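Local structure of 2,3-dihydroxybenzoate-AMP ligase (Mycobacterium smegmatis, 5KEI) at residues A[63-68]-A[273-278]; A[248-253]-A[277-282]; A[286-291]-A[307-312]; A[301-306]-A[329-334]; A[321-326]-A[344-349]. The protein belongs to the AMP-binding enzymes of the ANL clan, which join a large N-terminal part to a smaller C-terminal domain. All blocks are in the same frame, centred on the assembly; numbering follows the deposited sequence.

Contact 1: A[63-68]-A[273-278]; sequences AVIDAD and GATTVF
With chi1 of -48°, Ile65 sets CG1 beside its own backbone N, anti to the carbonyl carbon, and an extended chi2 carries CD1 on toward strand 275-278. The side chains of Ile65 and Thr275 cross obliquely, CD1 of Ile65 lying 3.7 Å from CG2 of Thr275. The branch of Val277 that lies beside its backbone N is CG2, which comes to 4.0 Å from CB of Ile65, so the two residues run side by side in the same direction on one face of the sheet. Val64 and Thr276 occupy the other face. Phe278 has CG beside the backbone N (chi1 -65°), which turns its ring edge-on: CE1 lies 4.0 Å from CG1 of Val64, and CD1 is 3.6 Å from O of Ile65, both neighbours being close to the ring plane.

The backbones pair in parallel fashion. Thr276 is gripped twice, its N donating to Ala63 O at 3.0 Å and its O accepting from Ile65 N at 2.7 Å. The next bond, Phe278 N to Ile65 O, is straighter (165° at the hydrogen) and lies nearly along the C=O axis. A water at the start of the pairing donates to O of Ala63 and O of Ala274 and accepts from Thr276 OG1. Beyond the strand Asp66 closes an Asx turn through OD1, which takes N of Asp68 and of His69, while OD2 is held by Ala106 N. Ala63 and Val64 both face His71 in a classic beta bulge on the other edge of strand 62-65, which lies between antiparallel strand 70-72 and the parallel strands of a mixed alpha/beta sheet.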
# COMPACT_ATOMS: atom_id res chain seq x y z
N ALA A 63 -6.53 7.60 23.16
CA ALA A 63 -6.63 7.20 21.77
C ALA A 63 -5.25 6.96 21.17
O ALA A 63 -5.02 5.92 20.55
CB ALA A 63 -7.39 8.26 20.96
N VAL A 64 -4.35 7.92 21.35
CA VAL A 64 -3.03 7.85 20.75
C VAL A 64 -1.97 8.28 21.77
O VAL A 64 -2.24 9.12 22.63
CB VAL A 64 -2.96 8.74 19.50
CG1 VAL A 64 -3.83 8.16 18.37
CG2 VAL A 64 -3.41 10.16 19.82
N ILE A 65 -0.79 7.67 21.71
CA ILE A 65 0.32 8.02 22.61
C ILE A 65 1.62 8.11 21.83
O ILE A 65 1.84 7.34 20.91
CB ILE A 65 0.53 6.97 23.75
CG1 ILE A 65 -0.78 6.61 24.44
CG2 ILE A 65 1.51 7.49 24.77
CD1 ILE A 65 -0.58 5.78 25.70
N ASP A 66 2.47 9.08 22.17
CA ASP A 66 3.87 9.06 21.72
C ASP A 66 4.73 9.51 22.88
O ASP A 66 4.23 9.69 23.99
CB ASP A 66 4.12 9.91 20.45
CG ASP A 66 3.76 11.39 20.62
OD1 ASP A 66 3.93 11.96 21.72
OD2 ASP A 66 3.33 12.01 19.62
N ALA A 67 6.03 9.67 22.62
CA ALA A 67 7.02 9.95 23.66
C ALA A 67 6.64 11.13 24.56
O ALA A 67 6.82 11.07 25.78
CB ALA A 67 8.37 10.21 23.01
N ASP A 68 6.11 12.19 23.96
CA ASP A 68 5.88 13.41 24.71
C ASP A 68 4.41 13.79 24.90
O ASP A 68 4.08 14.58 25.78
CB ASP A 68 6.63 14.56 24.04
CG ASP A 68 8.13 14.31 23.97
OD1 ASP A 68 8.64 13.59 24.86
OD2 ASP A 68 8.78 14.83 23.04
N GLY A 273 -11.96 1.31 20.27
CA GLY A 273 -11.61 2.14 21.40
C GLY A 273 -10.35 1.71 22.15
O GLY A 273 -10.19 2.00 23.33
N ALA A 274 -9.45 1.04 21.43
CA ALA A 274 -8.15 0.66 21.98
C ALA A 274 -7.14 1.80 21.92
O ALA A 274 -7.34 2.79 21.22
CB ALA A 274 -7.60 -0.56 21.25
N THR A 275 -6.04 1.66 22.65
CA THR A 275 -4.97 2.67 22.64
C THR A 275 -3.94 2.35 21.56
O THR A 275 -3.57 1.19 21.35
CB THR A 275 -4.27 2.76 24.02
OG1 THR A 275 -5.25 2.95 25.05
CG2 THR A 275 -3.25 3.90 24.05
N THR A 276 -3.46 3.38 20.87
CA THR A 276 -2.38 3.22 19.91
C THR A 276 -1.15 4.01 20.35
O THR A 276 -1.26 5.19 20.72
CB THR A 276 -2.82 3.66 18.49
OG1 THR A 276 -3.78 2.73 17.98
CG2 THR A 276 -1.63 3.75 17.56
N VAL A 277 0.01 3.36 20.33
CA VAL A 277 1.28 3.98 20.72
C VAL A 277 2.23 4.09 19.54
O VAL A 277 2.61 3.08 18.97
CB VAL A 277 1.99 3.16 21.81
CG1 VAL A 277 3.33 3.79 22.10
CG2 VAL A 277 1.12 3.05 23.07
N PHE A 278 2.64 5.31 19.19
CA PHE A 278 3.62 5.54 18.12
C PHE A 278 5.05 5.50 18.66
O PHE A 278 5.31 5.98 19.77
CB PHE A 278 3.38 6.89 17.43
CG PHE A 278 2.06 6.98 16.70
CD1 PHE A 278 0.89 7.22 17.39
CD2 PHE A 278 2.01 6.82 15.33
CE1 PHE A 278 -0.31 7.29 16.73
CE2 PHE A 278 0.80 6.90 14.66
CZ PHE A 278 -0.35 7.13 15.35
O HOH W 1 -6.19 4.15 18.87

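Contact 2: A[248-253]-A[277-282]; sequences VYLVAL and VFTTDP
Strands 248-251 and 275-278 are parallel neighbours joined through helices 258-262 and 265-271, a beta-alpha-beta unit, and Val277 lies at the heart of their pairing. CB of Val277 stands 3.9 Å from O of Tyr249. From there CG1 of Val277, anti to the backbone N (chi1 176°), goes to CD1 of Leu250 at 3.8 Å. The other branch, CG2 of Val277, meets CG1 of Val248 at 3.7 Å, the two side chains crossing obliquely. All three valine carbons are thus occupied on the face that Val277 shares with Leu250.

Its backbone is held just as firmly. Val277 N donates to Tyr249 O at 2.7 Å in an almost linear bond (175° at the hydrogen), and Val277 O accepts from Val251 N at 2.8 Å, in the carbonyl plane. Past this point the strands loosen: Thr279 N reaches Val251 O in a weak bond of 3.4 Å. On the opposite face Val251 places CG2 over one face of the Phe278 ring.

After the strand, segment 277-282 bends back so that CB of Pro282 packs against CB of Ala252 at 3.9 Å. The bend is an ST turn, in which Thr279 OG1, anti to its backbone N, accepts from N of Asp281. Asn104 reaches in with ND2 to bond O of Thr279 and O of Leu253, tying together the two loops that follow the strands. With its hydroxyl in the turn, Thr279 has CG2 in the crowded position between its backbone N and carbonyl carbon, where this methyl touches CD1 of Leu250 and lies 3.3 Å from O of Val251.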
# COMPACT_ATOMS: atom_id res chain seq x y z
N VAL A 248 -3.48 -2.41 23.57
CA VAL A 248 -2.58 -1.28 23.34
C VAL A 248 -1.67 -1.64 22.16
O VAL A 248 -0.76 -2.47 22.31
CB VAL A 248 -1.75 -0.96 24.60
CG1 VAL A 248 -0.89 0.26 24.38
CG2 VAL A 248 -2.68 -0.76 25.81
N TYR A 249 -1.93 -1.06 21.00
CA TYR A 249 -1.20 -1.41 19.77
C TYR A 249 -0.00 -0.49 19.54
O TYR A 249 -0.11 0.73 19.61
CB TYR A 249 -2.15 -1.38 18.57
CG TYR A 249 -1.50 -1.60 17.23
CD1 TYR A 249 -1.18 -2.88 16.78
CD2 TYR A 249 -1.21 -0.53 16.39
CE1 TYR A 249 -0.58 -3.09 15.54
CE2 TYR A 249 -0.60 -0.71 15.14
CZ TYR A 249 -0.28 -1.99 14.72
OH TYR A 249 0.30 -2.19 13.50
N LEU A 250 1.15 -1.08 19.28
CA LEU A 250 2.37 -0.30 19.08
C LEU A 250 2.68 -0.19 17.60
O LEU A 250 2.87 -1.20 16.92
CB LEU A 250 3.54 -0.93 19.82
CG LEU A 250 4.94 -0.35 19.56
CD1 LEU A 250 5.14 0.95 20.35
CD2 LEU A 250 6.00 -1.37 19.91
N VAL A 251 2.68 1.04 17.10
CA VAL A 251 3.00 1.33 15.71
C VAL A 251 4.50 1.39 15.56
O VAL A 251 5.13 2.40 15.87
CB VAL A 251 2.36 2.65 15.25
CG1 VAL A 251 2.75 2.97 13.80
CG2 VAL A 251 0.83 2.56 15.40
N ALA A 252 5.09 0.29 15.10
CA ALA A 252 6.54 0.20 14.99
C ALA A 252 7.01 0.41 13.55
O ALA A 252 8.11 0.91 13.30
CB ALA A 252 7.02 -1.15 15.52
N LEU A 253 6.16 0.02 12.60
CA LEU A 253 6.40 0.27 11.18
C LEU A 253 5.98 1.71 10.82
O LEU A 253 5.29 2.36 11.60
CB LEU A 253 5.64 -0.76 10.36
CG LEU A 253 6.12 -2.18 10.65
CD1 LEU A 253 5.05 -3.22 10.24
CD2 LEU A 253 7.46 -2.44 9.95
N VAL A 277 0.01 3.36 20.33
CA VAL A 277 1.28 3.98 20.72
C VAL A 277 2.23 4.09 19.54
O VAL A 277 2.61 3.08 18.97
CB VAL A 277 1.99 3.16 21.81
CG1 VAL A 277 3.33 3.79 22.10
CG2 VAL A 277 1.12 3.05 23.07
N PHE A 278 2.64 5.31 19.19
CA PHE A 278 3.62 5.54 18.12
C PHE A 278 5.05 5.50 18.66
O PHE A 278 5.31 5.98 19.77
CB PHE A 278 3.38 6.89 17.43
CG PHE A 278 2.06 6.98 16.70
CD1 PHE A 278 0.89 7.22 17.39
CD2 PHE A 278 2.01 6.82 15.33
CE1 PHE A 278 -0.31 7.29 16.73
CE2 PHE A 278 0.80 6.90 14.66
CZ PHE A 278 -0.35 7.13 15.35
N THR A 279 5.98 4.95 17.89
CA THR A 279 7.39 4.99 18.26
C THR A 279 8.28 5.27 17.07
O THR A 279 8.00 4.86 15.95
CB THR A 279 7.90 3.67 18.94
OG1 THR A 279 9.31 3.79 19.21
CG2 THR A 279 7.66 2.43 18.05
N THR A 280 9.36 5.98 17.35
CA THR A 280 10.33 6.42 16.36
C THR A 280 11.42 5.37 16.25
O THR A 280 12.14 5.28 15.24
CB THR A 280 10.92 7.79 16.78
OG1 THR A 280 9.88 8.78 16.74
CG2 THR A 280 12.05 8.21 15.87
N ASP A 281 11.53 4.57 17.29
CA ASP A 281 12.60 3.61 17.40
C ASP A 281 12.08 2.22 17.76
O ASP A 281 11.86 1.91 18.94
CB ASP A 281 13.62 4.09 18.43
CG ASP A 281 14.94 3.35 18.34
OD1 ASP A 281 15.10 2.48 17.45
OD2 ASP A 281 15.83 3.68 19.16
N PRO A 282 11.91 1.37 16.74
CA PRO A 282 11.45 -0.01 16.88
C PRO A 282 12.62 -0.99 17.16
O PRO A 282 12.42 -2.20 17.09
CB PRO A 282 10.81 -0.29 15.53
CG PRO A 282 11.73 0.40 14.61
CD PRO A 282 12.22 1.66 15.33

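Contact 3: A[286-291]-A[307-312]; sequences AAFAAI and KLWAQA
The indole of Trp309 is the hub on which three side chains of helix 284-294 converge. Closest is Ala287, whose CB presses to 3.3 Å from CZ2 of Trp309, a tight contact. Ile291 meets the same ring system tip to tip, and CD1 of Ile291 lies 4.1 Å from CZ3 of Trp309. Phe288 supplies the aromatic partner: its edge points at the indole face in a T-shaped pair, the phenyl and five-membered rings having centroids 5.6 Å apart and planes at 76°. The phenyl tip goes further, placing CZ of Phe288 3.4 Å from O of Trp309, close to the phenyl plane, while CE2 of Phe288 touches CB of Ala312 at 3.7 Å.

A second shell positions the indole. Trp309 has CG beside its backbone N (chi1 -75°), and its NE1 is hydrogen-bonded to O of Pro282, which helps to fix the rotation of the indole. Thr299 and Leu301 of strand 298-301 also touch it. O of Trp309 accepts from N of Ala312, holding the turn at the helix end on which Phe288 rests. Helices 284-294 and 303-310 thus pack together through alanine, isoleucine and aromatic side chains, as successive helices on one face of an alpha/beta sheet with parallel strands.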
# COMPACT_ATOMS: atom_id res chain seq x y z
N ALA A 286 14.61 0.04 22.86
CA ALA A 286 13.60 1.09 22.91
C ALA A 286 12.18 0.51 22.86
O ALA A 286 11.29 0.98 23.58
CB ALA A 286 13.80 2.07 21.77
N ALA A 287 11.98 -0.51 22.04
CA ALA A 287 10.65 -1.11 21.92
C ALA A 287 10.25 -1.88 23.19
O ALA A 287 9.14 -1.70 23.69
CB ALA A 287 10.58 -2.00 20.70
N PHE A 288 11.15 -2.71 23.72
CA PHE A 288 10.90 -3.42 24.98
C PHE A 288 10.56 -2.44 26.10
O PHE A 288 9.77 -2.75 27.00
CB PHE A 288 12.11 -4.27 25.40
CG PHE A 288 12.43 -5.40 24.47
CD1 PHE A 288 11.52 -5.83 23.51
CD2 PHE A 288 13.66 -6.05 24.55
CE1 PHE A 288 11.83 -6.88 22.65
CE2 PHE A 288 13.97 -7.09 23.70
CZ PHE A 288 13.05 -7.51 22.75
N ALA A 289 11.20 -1.27 26.04
CA ALA A 289 10.96 -0.20 27.00
C ALA A 289 9.55 0.36 26.87
O ALA A 289 8.84 0.51 27.87
CB ALA A 289 11.97 0.90 26.82
N ALA A 290 9.15 0.67 25.63
CA ALA A 290 7.81 1.19 25.31
C ALA A 290 6.69 0.20 25.67
O ALA A 290 5.64 0.61 26.18
CB ALA A 290 7.73 1.54 23.83
N ILE A 291 6.93 -1.08 25.40
CA ILE A 291 5.96 -2.13 25.70
C ILE A 291 5.71 -2.26 27.18
O ILE A 291 4.56 -2.40 27.62
CB ILE A 291 6.42 -3.52 25.18
CG1 ILE A 291 6.59 -3.50 23.67
CG2 ILE A 291 5.41 -4.60 25.57
CD1 ILE A 291 6.95 -4.85 23.10
N LYS A 307 12.86 -11.15 14.05
CA LYS A 307 13.97 -12.04 14.38
C LYS A 307 14.99 -11.34 15.27
O LYS A 307 15.49 -11.91 16.23
CB LYS A 307 14.64 -12.57 13.09
CG LYS A 307 15.87 -13.41 13.36
CD LYS A 307 16.24 -14.35 12.20
CE LYS A 307 16.56 -13.63 10.90
NZ LYS A 307 16.93 -14.60 9.80
N LEU A 308 15.29 -10.08 14.95
CA LEU A 308 16.18 -9.27 15.76
C LEU A 308 15.67 -9.12 17.20
O LEU A 308 16.44 -9.30 18.14
CB LEU A 308 16.39 -7.89 15.11
CG LEU A 308 17.35 -6.92 15.80
CD1 LEU A 308 18.77 -7.45 15.75
CD2 LEU A 308 17.26 -5.50 15.22
N TRP A 309 14.37 -8.83 17.40
CA TRP A 309 13.80 -8.73 18.75
C TRP A 309 13.91 -10.01 19.53
O TRP A 309 14.14 -9.99 20.73
CB TRP A 309 12.31 -8.38 18.72
CG TRP A 309 11.95 -6.98 18.39
CD1 TRP A 309 12.72 -6.05 17.75
CD2 TRP A 309 10.70 -6.34 18.67
NE1 TRP A 309 12.03 -4.88 17.62
CE2 TRP A 309 10.78 -5.03 18.17
CE3 TRP A 309 9.51 -6.75 19.29
CZ2 TRP A 309 9.73 -4.12 18.27
CZ3 TRP A 309 8.48 -5.86 19.40
CH2 TRP A 309 8.59 -4.55 18.90
N ALA A 310 13.67 -11.13 18.85
CA ALA A 310 13.69 -12.45 19.47
C ALA A 310 15.08 -12.77 20.04
O ALA A 310 15.21 -13.19 21.19
CB ALA A 310 13.26 -13.51 18.46
N GLN A 311 16.12 -12.55 19.24
CA GLN A 311 17.47 -12.81 19.70
C GLN A 311 17.98 -11.65 20.53
O GLN A 311 19.18 -11.48 20.71
CB GLN A 311 18.39 -13.11 18.52
CG GLN A 311 18.60 -11.96 17.57
CD GLN A 311 19.30 -12.37 16.29
OE1 GLN A 311 19.18 -13.51 15.84
NE2 GLN A 311 20.04 -11.43 15.70
N ALA A 312 17.06 -10.83 21.04
CA ALA A 312 17.40 -9.76 21.97
C ALA A 312 16.97 -10.16 23.36
O ALA A 312 17.45 -9.62 24.35
CB ALA A 312 16.74 -8.45 21.57

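Contact 4: A[301-306]-A[329-334]; sequences LVPALA and GGAKLA
Pro303 forms the tight side of this contact. The three ring carbons beyond its CA each face something in the loop 329-334: CD of Pro303 lies 3.3 Å from O of Gly329, its CG lies 3.3 Å from O of Ala331, and its CB touches CD1 of Leu333 at 3.8 Å. Leu333 gets there because CG is anti to its backbone N, chi1 -173°, directing one methyl to the proline. Beside the ring, Gly329 N donates to Leu301 O at 3.1 Å, nearly along the C=O axis. Gly329 O is then approached by C-H groups, among them CA of Val302 at 3.3 Å in a CA-H...O contact of good linearity (165°). CG2 of Val302 crowds O of Gly329 from 3.2 Å.

The packing thins out toward solvent. Gly330 turns the chain with a positive phi of 95° and meets little besides CG2 of Val302. The methyl of Ala331 makes just a long approach to CD of Pro303, although its carbonyl oxygen is close to the ring. Lys332 starts away from the other segment at CB, and its NZ makes a weak bond to O of Leu333. Inward, by contrast, Val328 touches both Pro303 and Leu333.

Both segments lie where strands become helices: Val302 is the N-cap residue of helix 303-310, and Ala334 that of helix 335-344. Leu301 and Gly329 therefore bring together adjacent strand-to-helix turns at the C-terminal edge of parallel strands, a region characteristic of alpha/beta folds.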
# COMPACT_ATOMS: atom_id res chain seq x y z
N LEU A 301 5.35 -6.22 12.89
CA LEU A 301 6.75 -6.12 12.48
C LEU A 301 6.97 -6.83 11.15
O LEU A 301 6.08 -7.48 10.62
CB LEU A 301 7.69 -6.73 13.53
CG LEU A 301 7.62 -6.26 14.98
CD1 LEU A 301 8.49 -7.10 15.87
CD2 LEU A 301 8.02 -4.79 15.07
N VAL A 302 8.19 -6.72 10.65
CA VAL A 302 8.59 -7.39 9.43
C VAL A 302 9.50 -8.53 9.92
O VAL A 302 9.96 -8.47 11.06
CB VAL A 302 9.28 -6.38 8.46
CG1 VAL A 302 10.78 -6.24 8.73
CG2 VAL A 302 9.00 -6.70 7.01
N PRO A 303 9.70 -9.59 9.12
CA PRO A 303 10.48 -10.73 9.63
C PRO A 303 11.90 -10.40 10.11
O PRO A 303 12.32 -10.94 11.14
CB PRO A 303 10.54 -11.67 8.42
CG PRO A 303 9.26 -11.41 7.70
CD PRO A 303 9.03 -9.93 7.84
N ALA A 304 12.64 -9.57 9.38
CA ALA A 304 13.98 -9.16 9.82
C ALA A 304 13.95 -8.58 11.23
O ALA A 304 14.81 -8.87 12.05
CB ALA A 304 14.61 -8.14 8.83
N LEU A 305 12.94 -7.75 11.51
CA LEU A 305 12.87 -7.06 12.79
C LEU A 305 12.32 -7.96 13.89
O LEU A 305 12.73 -7.85 15.05
CB LEU A 305 12.02 -5.80 12.68
CG LEU A 305 12.12 -4.88 13.89
CD1 LEU A 305 13.57 -4.64 14.28
CD2 LEU A 305 11.41 -3.56 13.62
N ALA A 306 11.40 -8.85 13.53
CA ALA A 306 10.88 -9.81 14.49
C ALA A 306 12.00 -10.73 14.98
O ALA A 306 12.10 -11.04 16.17
CB ALA A 306 9.75 -10.62 13.87
N GLY A 329 4.58 -9.52 8.81
CA GLY A 329 4.22 -9.44 7.41
C GLY A 329 5.24 -8.61 6.68
O GLY A 329 6.24 -8.21 7.26
N GLY A 330 5.00 -8.34 5.40
CA GLY A 330 5.90 -7.50 4.64
C GLY A 330 6.95 -8.25 3.84
O GLY A 330 7.63 -7.66 2.99
N ALA A 331 7.07 -9.55 4.10
CA ALA A 331 8.01 -10.45 3.44
C ALA A 331 7.81 -11.79 4.12
O ALA A 331 7.19 -11.83 5.17
CB ALA A 331 9.46 -9.98 3.57
N LYS A 332 8.32 -12.89 3.56
CA LYS A 332 7.96 -14.20 4.12
C LYS A 332 8.75 -14.57 5.38
O LYS A 332 9.96 -14.60 5.38
CB LYS A 332 8.12 -15.30 3.08
CG LYS A 332 7.63 -16.69 3.57
CD LYS A 332 8.08 -17.80 2.63
CE LYS A 332 7.40 -19.12 2.95
NZ LYS A 332 7.46 -19.35 4.40
N LEU A 333 8.04 -14.85 6.46
CA LEU A 333 8.69 -15.38 7.65
C LEU A 333 9.02 -16.85 7.42
O LEU A 333 8.12 -17.68 7.25
CB LEU A 333 7.80 -15.21 8.87
CG LEU A 333 8.44 -15.58 10.21
CD1 LEU A 333 9.66 -14.72 10.43
CD2 LEU A 333 7.44 -15.40 11.34
N ALA A 334 10.31 -17.17 7.41
CA ALA A 334 10.76 -18.55 7.32
C ALA A 334 10.32 -19.30 8.57
O ALA A 334 10.31 -18.74 9.66
CB ALA A 334 12.28 -18.61 7.13

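Contact 5: A[321-326]-A[344-349]; sequences KTLRLL and ALTPGL
Segments 321-326 and 344-349 come together as parallel strands at Leu326 and Leu349, with Leu326 N donating to Gly348 O at 2.9 Å. The bond is fairly straight, 162° at the hydrogen, but its donor sits above the carbonyl plane, 35° out of it. CA-H...O contacts flank it: CA of Gly348 approaches O of Arg324 at 3.4 Å, and CA of Leu349 lies 3.3 Å from O of Leu326.

Thr346 is central among the side chains, and its two branches do different work. OG1 of Thr346, anti to the backbone N (chi1 174°), accepts from N of Gly348 at 3.0 Å, closing an ST turn that leads the chain into the strand. This leaves the methyl CG2 of Thr346 in the crowded position between backbone N and carbonyl carbon, where it touches CB of Leu326 at 3.6 Å. CG2 of Thr346 also meets CD2 of Leu323 at 3.9 Å, the two side chains crossing at about a right angle. Leu326 itself extends past the threonine, CG anti to the backbone N. The side chains of Leu326 and Leu345 cross obliquely, with CD2 of Leu326 3.5 Å from CD1 of Leu345.

Arg324 faces the other way, with NE in a salt bridge to Asp247 and NH2 bonded to O of Cys241. Around the contact, Leu326 also packs on Thr299 and Leu301 of strand 298-301 and on Val341 of helix 335-344. Leu345, in the loop after helix 335-344, touches Trp309 and Ala310 of helix 303-310, while strand 349-354 starts beside strand 325-328 in the sheet.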
# COMPACT_ATOMS: atom_id res chain seq x y z
N LYS A 321 3.87 -11.96 30.20
CA LYS A 321 4.12 -10.56 29.86
C LYS A 321 2.80 -9.98 29.36
O LYS A 321 1.73 -10.53 29.65
CB LYS A 321 5.25 -10.40 28.81
CG LYS A 321 6.22 -11.60 28.57
CD LYS A 321 6.75 -12.30 29.84
CE LYS A 321 7.86 -11.55 30.54
NZ LYS A 321 8.45 -12.38 31.64
N THR A 322 2.86 -8.88 28.62
CA THR A 322 1.63 -8.20 28.24
C THR A 322 1.29 -8.43 26.77
O THR A 322 0.12 -8.45 26.40
CB THR A 322 1.72 -6.69 28.54
OG1 THR A 322 0.54 -6.03 28.04
CG2 THR A 322 2.97 -6.08 27.91
N LEU A 323 2.32 -8.63 25.94
CA LEU A 323 2.14 -8.87 24.51
C LEU A 323 1.35 -10.18 24.27
O LEU A 323 1.53 -11.17 24.97
CB LEU A 323 3.52 -8.91 23.83
CG LEU A 323 3.60 -8.77 22.31
CD1 LEU A 323 3.21 -7.38 21.83
CD2 LEU A 323 4.99 -9.11 21.81
N ARG A 324 0.45 -10.15 23.31
CA ARG A 324 -0.43 -11.29 23.04
C ARG A 324 -0.60 -11.52 21.55
O ARG A 324 -0.98 -12.60 21.13
CB ARG A 324 -1.79 -11.07 23.67
CG ARG A 324 -2.59 -9.97 23.01
CD ARG A 324 -4.00 -10.44 22.76
NE ARG A 324 -4.85 -9.44 22.11
CZ ARG A 324 -5.54 -9.65 21.00
NH1 ARG A 324 -5.47 -10.82 20.38
NH2 ARG A 324 -6.31 -8.68 20.51
N LEU A 325 -0.32 -10.48 20.77
CA LEU A 325 -0.43 -10.55 19.32
C LEU A 325 0.78 -9.88 18.70
O LEU A 325 0.93 -8.66 18.77
CB LEU A 325 -1.72 -9.90 18.82
CG LEU A 325 -1.90 -9.84 17.29
CD1 LEU A 325 -2.07 -11.21 16.67
CD2 LEU A 325 -3.07 -8.97 16.93
N LEU A 326 1.64 -10.69 18.10
CA LEU A 326 2.72 -10.20 17.25
C LEU A 326 2.45 -10.59 15.81
O LEU A 326 2.59 -11.74 15.43
CB LEU A 326 4.06 -10.77 17.71
CG LEU A 326 5.26 -10.36 16.84
CD1 LEU A 326 5.37 -8.87 16.83
CD2 LEU A 326 6.52 -10.96 17.40
N ALA A 344 10.70 -17.29 21.80
CA ALA A 344 11.49 -16.26 22.46
C ALA A 344 10.70 -14.97 22.71
O ALA A 344 11.07 -14.18 23.57
CB ALA A 344 12.73 -15.96 21.65
N LEU A 345 9.61 -14.76 21.97
CA LEU A 345 8.85 -13.51 22.09
C LEU A 345 7.43 -13.69 22.61
O LEU A 345 7.04 -13.07 23.60
CB LEU A 345 8.78 -12.78 20.74
CG LEU A 345 10.03 -12.09 20.21
CD1 LEU A 345 9.69 -11.33 18.92
CD2 LEU A 345 10.60 -11.14 21.26
N THR A 346 6.64 -14.51 21.91
CA THR A 346 5.24 -14.73 22.23
C THR A 346 4.69 -15.83 21.32
O THR A 346 4.95 -15.83 20.11
CB THR A 346 4.36 -13.44 22.08
OG1 THR A 346 2.98 -13.79 22.26
CG2 THR A 346 4.52 -12.80 20.69
N PRO A 347 3.92 -16.78 21.89
CA PRO A 347 3.28 -17.80 21.05
C PRO A 347 2.23 -17.17 20.15
O PRO A 347 1.81 -17.78 19.17
CB PRO A 347 2.64 -18.75 22.08
CG PRO A 347 2.44 -17.92 23.29
CD PRO A 347 3.56 -16.92 23.31
N GLY A 348 1.82 -15.95 20.51
CA GLY A 348 0.76 -15.22 19.83
C GLY A 348 1.19 -14.59 18.51
O GLY A 348 0.82 -13.47 18.22
N LEU A 349 1.97 -15.33 17.74
CA LEU A 349 2.38 -14.93 16.41
C LEU A 349 1.18 -14.98 15.48
O LEU A 349 0.36 -15.89 15.56
CB LEU A 349 3.49 -15.85 15.89
CG LEU A 349 3.76 -15.90 14.38
CD1 LEU A 349 4.43 -14.61 13.90
CD2 LEU A 349 4.58 -17.15 13.99

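Contacts 1, 2 and 5 lie in one mixed sheet, in which six neighbouring strands lie side by side in the order 62-65, 275-278, 248-251, 298-301, 325-328, 349-354. Contacts 1 and 2 share Val277 and Phe278 and have centres about 9 Å apart. Contact 2 is tied to contact 3 by Trp309 NE1, 2.8 Å from Pro282 O. Contacts 3 and 4 both use helix 303-310, where CE3 of Trp309 packs on CD1 of Leu301 at 3.6 Å. Leu345 of contact 5 packs on Trp309 and Ala310 of contact 3, and the centres of these two contacts are about 12 Å apart. Contacts 1 and 4 do not touch, their centres being about 24 Å apart.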